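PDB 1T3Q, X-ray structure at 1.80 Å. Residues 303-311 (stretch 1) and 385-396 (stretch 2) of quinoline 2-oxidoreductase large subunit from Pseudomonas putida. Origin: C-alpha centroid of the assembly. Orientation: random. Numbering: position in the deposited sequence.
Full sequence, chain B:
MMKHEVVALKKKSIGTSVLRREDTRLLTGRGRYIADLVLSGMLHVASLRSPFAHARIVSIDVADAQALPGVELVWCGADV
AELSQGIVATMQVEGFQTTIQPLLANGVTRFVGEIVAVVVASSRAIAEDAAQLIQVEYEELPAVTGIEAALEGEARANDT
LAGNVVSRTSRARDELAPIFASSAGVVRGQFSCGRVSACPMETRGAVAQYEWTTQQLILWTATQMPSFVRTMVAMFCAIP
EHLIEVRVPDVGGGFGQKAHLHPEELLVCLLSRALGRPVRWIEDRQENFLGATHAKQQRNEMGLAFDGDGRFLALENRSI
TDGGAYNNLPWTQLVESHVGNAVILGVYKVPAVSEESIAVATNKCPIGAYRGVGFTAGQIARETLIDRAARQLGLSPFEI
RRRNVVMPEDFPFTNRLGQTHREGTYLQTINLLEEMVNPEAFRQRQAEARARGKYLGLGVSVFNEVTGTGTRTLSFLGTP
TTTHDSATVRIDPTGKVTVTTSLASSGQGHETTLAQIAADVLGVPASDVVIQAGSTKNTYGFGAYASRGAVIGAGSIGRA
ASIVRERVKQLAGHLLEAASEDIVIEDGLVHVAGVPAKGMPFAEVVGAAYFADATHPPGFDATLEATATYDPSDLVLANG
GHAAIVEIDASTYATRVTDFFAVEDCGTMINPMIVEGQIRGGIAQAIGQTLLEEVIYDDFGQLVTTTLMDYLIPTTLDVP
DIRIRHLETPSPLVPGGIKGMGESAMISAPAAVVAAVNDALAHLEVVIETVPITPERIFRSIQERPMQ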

# COMPACT_ATOMS: atom_id res chain seq x y z
N GLY B 303 -55.69 0.77 3.14
CA GLY B 303 -57.03 1.30 2.95
C GLY B 303 -57.01 2.77 3.32
O GLY B 303 -56.37 3.16 4.29
N LEU B 304 -57.70 3.58 2.53
CA LEU B 304 -57.76 5.02 2.78
C LEU B 304 -59.22 5.46 2.77
O LEU B 304 -59.96 5.18 1.83
CB LEU B 304 -56.99 5.78 1.70
CG LEU B 304 -56.96 7.31 1.76
CD1 LEU B 304 -56.23 7.77 3.01
CD2 LEU B 304 -56.26 7.85 0.51
N ALA B 305 -59.64 6.13 3.83
CA ALA B 305 -61.00 6.62 3.94
C ALA B 305 -60.93 8.14 3.78
O ALA B 305 -59.99 8.76 4.26
CB ALA B 305 -61.58 6.26 5.30
N PHE B 306 -61.91 8.72 3.10
CA PHE B 306 -61.91 10.16 2.88
C PHE B 306 -63.32 10.73 2.79
O PHE B 306 -64.28 10.01 2.51
CB PHE B 306 -61.11 10.49 1.62
CG PHE B 306 -61.50 9.67 0.42
CD1 PHE B 306 -62.45 10.13 -0.48
CD2 PHE B 306 -60.91 8.43 0.18
CE1 PHE B 306 -62.82 9.37 -1.60
CE2 PHE B 306 -61.27 7.66 -0.92
CZ PHE B 306 -62.22 8.14 -1.82
N ASP B 307 -63.45 12.04 3.01
CA ASP B 307 -64.76 12.66 2.94
C ASP B 307 -65.08 13.16 1.53
O ASP B 307 -64.26 13.02 0.61
CB ASP B 307 -64.88 13.79 3.98
CG ASP B 307 -64.07 15.03 3.63
OD1 ASP B 307 -63.93 15.90 4.52
OD2 ASP B 307 -63.58 15.15 2.49
N GLY B 308 -66.26 13.74 1.36
CA GLY B 308 -66.69 14.22 0.06
C GLY B 308 -65.81 15.26 -0.59
O GLY B 308 -65.93 15.52 -1.79
N ASP B 309 -64.92 15.87 0.19
CA ASP B 309 -64.02 16.90 -0.32
C ASP B 309 -62.63 16.32 -0.59
O ASP B 309 -61.74 17.02 -1.07
CB ASP B 309 -63.92 18.04 0.69
CG ASP B 309 -65.22 18.81 0.82
OD1 ASP B 309 -65.52 19.29 1.94
OD2 ASP B 309 -65.93 18.96 -0.20
N GLY B 310 -62.45 15.04 -0.27
CA GLY B 310 -61.17 14.39 -0.49
C GLY B 310 -60.24 14.44 0.71
O GLY B 310 -59.09 14.03 0.62
N ARG B 311 -60.74 14.96 1.83
CA ARG B 311 -59.92 15.05 3.05
C ARG B 311 -59.78 13.64 3.62
O ARG B 311 -60.78 12.93 3.79
CB ARG B 311 -60.59 15.97 4.07
CG ARG B 311 -59.78 16.17 5.35
N LEU B 385 -53.25 4.98 -4.19
CA LEU B 385 -54.61 5.07 -3.65
C LEU B 385 -55.09 6.51 -3.63
O LEU B 385 -56.27 6.79 -3.85
CB LEU B 385 -54.65 4.49 -2.23
CG LEU B 385 -54.47 2.97 -2.14
CD1 LEU B 385 -54.52 2.53 -0.67
CD2 LEU B 385 -55.56 2.28 -2.93
N ILE B 386 -54.17 7.44 -3.39
CA ILE B 386 -54.51 8.86 -3.37
C ILE B 386 -54.99 9.29 -4.76
O ILE B 386 -55.98 10.02 -4.89
CB ILE B 386 -53.30 9.71 -2.93
CG1 ILE B 386 -53.05 9.50 -1.43
CG2 ILE B 386 -53.54 11.18 -3.26
CD1 ILE B 386 -51.86 10.25 -0.87
N ASP B 387 -54.30 8.82 -5.80
CA ASP B 387 -54.68 9.14 -7.17
C ASP B 387 -56.03 8.53 -7.50
O ASP B 387 -56.84 9.12 -8.21
CB ASP B 387 -53.65 8.60 -8.18
CG ASP B 387 -52.50 9.57 -8.43
OD1 ASP B 387 -51.71 9.32 -9.38
OD2 ASP B 387 -52.37 10.58 -7.71
N ARG B 388 -56.27 7.33 -6.98
CA ARG B 388 -57.53 6.63 -7.22
C ARG B 388 -58.67 7.37 -6.54
O ARG B 388 -59.77 7.47 -7.08
CB ARG B 388 -57.46 5.20 -6.68
CG ARG B 388 -58.64 4.34 -7.06
CD ARG B 388 -58.51 2.94 -6.48
NE ARG B 388 -57.28 2.28 -6.92
CZ ARG B 388 -56.80 1.17 -6.39
NH1 ARG B 388 -55.67 0.64 -6.85
NH2 ARG B 388 -57.44 0.58 -5.39
N ALA B 389 -58.41 7.89 -5.35
CA ALA B 389 -59.42 8.64 -4.60
C ALA B 389 -59.75 9.91 -5.37
O ALA B 389 -60.91 10.30 -5.47
CB ALA B 389 -58.89 8.99 -3.21
N ALA B 390 -58.73 10.55 -5.92
CA ALA B 390 -58.92 11.77 -6.68
C ALA B 390 -59.84 11.51 -7.87
O ALA B 390 -60.82 12.22 -8.06
CB ALA B 390 -57.58 12.32 -7.15
N ARG B 391 -59.51 10.49 -8.67
CA ARG B 391 -60.33 10.17 -9.84
C ARG B 391 -61.76 9.88 -9.45
O ARG B 391 -62.69 10.26 -10.15
CB ARG B 391 -59.76 8.95 -10.59
CG ARG B 391 -58.58 9.27 -11.50
CD ARG B 391 -58.27 8.08 -12.42
NE ARG B 391 -57.91 6.89 -11.66
CZ ARG B 391 -56.71 6.66 -11.15
NH1 ARG B 391 -56.48 5.55 -10.46
NH2 ARG B 391 -55.72 7.53 -11.34
N GLN B 392 -61.95 9.20 -8.32
CA GLN B 392 -63.28 8.87 -7.86
C GLN B 392 -64.09 10.13 -7.54
O GLN B 392 -65.30 10.17 -7.76
CB GLN B 392 -63.19 7.97 -6.62
CG GLN B 392 -64.49 7.79 -5.87
CD GLN B 392 -64.33 6.86 -4.68
OE1 GLN B 392 -65.03 7.00 -3.67
NE2 GLN B 392 -63.43 5.90 -4.79
N LEU B 393 -63.41 11.16 -7.06
CA LEU B 393 -64.07 12.42 -6.70
C LEU B 393 -64.07 13.46 -7.81
O LEU B 393 -64.74 14.49 -7.71
CB LEU B 393 -63.40 13.01 -5.46
CG LEU B 393 -63.53 12.15 -4.19
CD1 LEU B 393 -62.67 12.72 -3.09
CD2 LEU B 393 -65.00 12.09 -3.78
N GLY B 394 -63.32 13.20 -8.88
CA GLY B 394 -63.27 14.15 -9.97
C GLY B 394 -62.33 15.30 -9.66
O GLY B 394 -62.48 16.40 -10.20
N LEU B 395 -61.36 15.05 -8.79
CA LEU B 395 -60.37 16.06 -8.42
C LEU B 395 -59.07 15.69 -9.11
O LEU B 395 -58.84 14.53 -9.44
CB LEU B 395 -60.12 16.05 -6.91
CG LEU B 395 -61.24 16.41 -5.93
CD1 LEU B 395 -60.77 16.11 -4.52
CD2 LEU B 395 -61.61 17.87 -6.08
N SER B 396 -58.20 16.68 -9.35
CA SER B 396 -56.93 16.38 -9.98
C SER B 396 -56.07 15.77 -8.88
O SER B 396 -56.30 16.01 -7.70
CB SER B 396 -56.26 17.65 -10.50
OG SER B 396 -55.53 18.28 -9.46

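A helix packed against a strand needs no polar bond across the junction if the side chains of one helical face fill the space between the backbones, and this contact in quinoline 2-oxidoreductase illustrates the point. The axes of strand 303-306 and helix 385-393 approach to 9.6 Å with N-to-C directions 37° apart, and no hydrogen bond links the two stretches.

Leu385 opens the face, its CB directed toward the strand and its CD1 4.4 Å from Gly303 N. Ile386 points its CB away, yet its CG1 still lies 4.1 Å from Leu304 CD2, an apolar contact. One turn on from Leu385, and tied to it by the backbone bond from Ala389 N to Leu385 O (2.8 Å), Ala389 packs on Phe306. Its CB sits over one face of the Phe306 ring, 3.9 Å from the centroid and 25° off the normal, a CH-pi interaction, with Phe306 CE2 3.6 Å from Ala389 CB.

Gln392 brings OE1 to 3.6 Å from Phe306 CZ. Next to it, Leu393 spans ring and turn: its CD1 lies 3.7 Å from Phe306 CE1 and 3.4 Å from Gly310 CA. Gly310 closes a type I turn begun at Asp307, whose carboxylate oxygen OD2 accepts hydrogen bonds from Asp309 N (2.8 Å) and Arg311 N (2.9 Å). At Gly310 an ideal CB would fall 3.0 Å from Leu395 CD1 and 3.5 Å from Leu393 CD1, while at its backbone angles (phi/psi 92/6) a CB would also be jammed against the carbonyl O of Asp309, which by itself calls for glycine.

Gly394, also at positive phi, leaves the helix without touching stretch 1. Leu395 then returns to the turn, placing CD1 3.7 Å from Asp309 O, so the packing continues beyond the last helical turn.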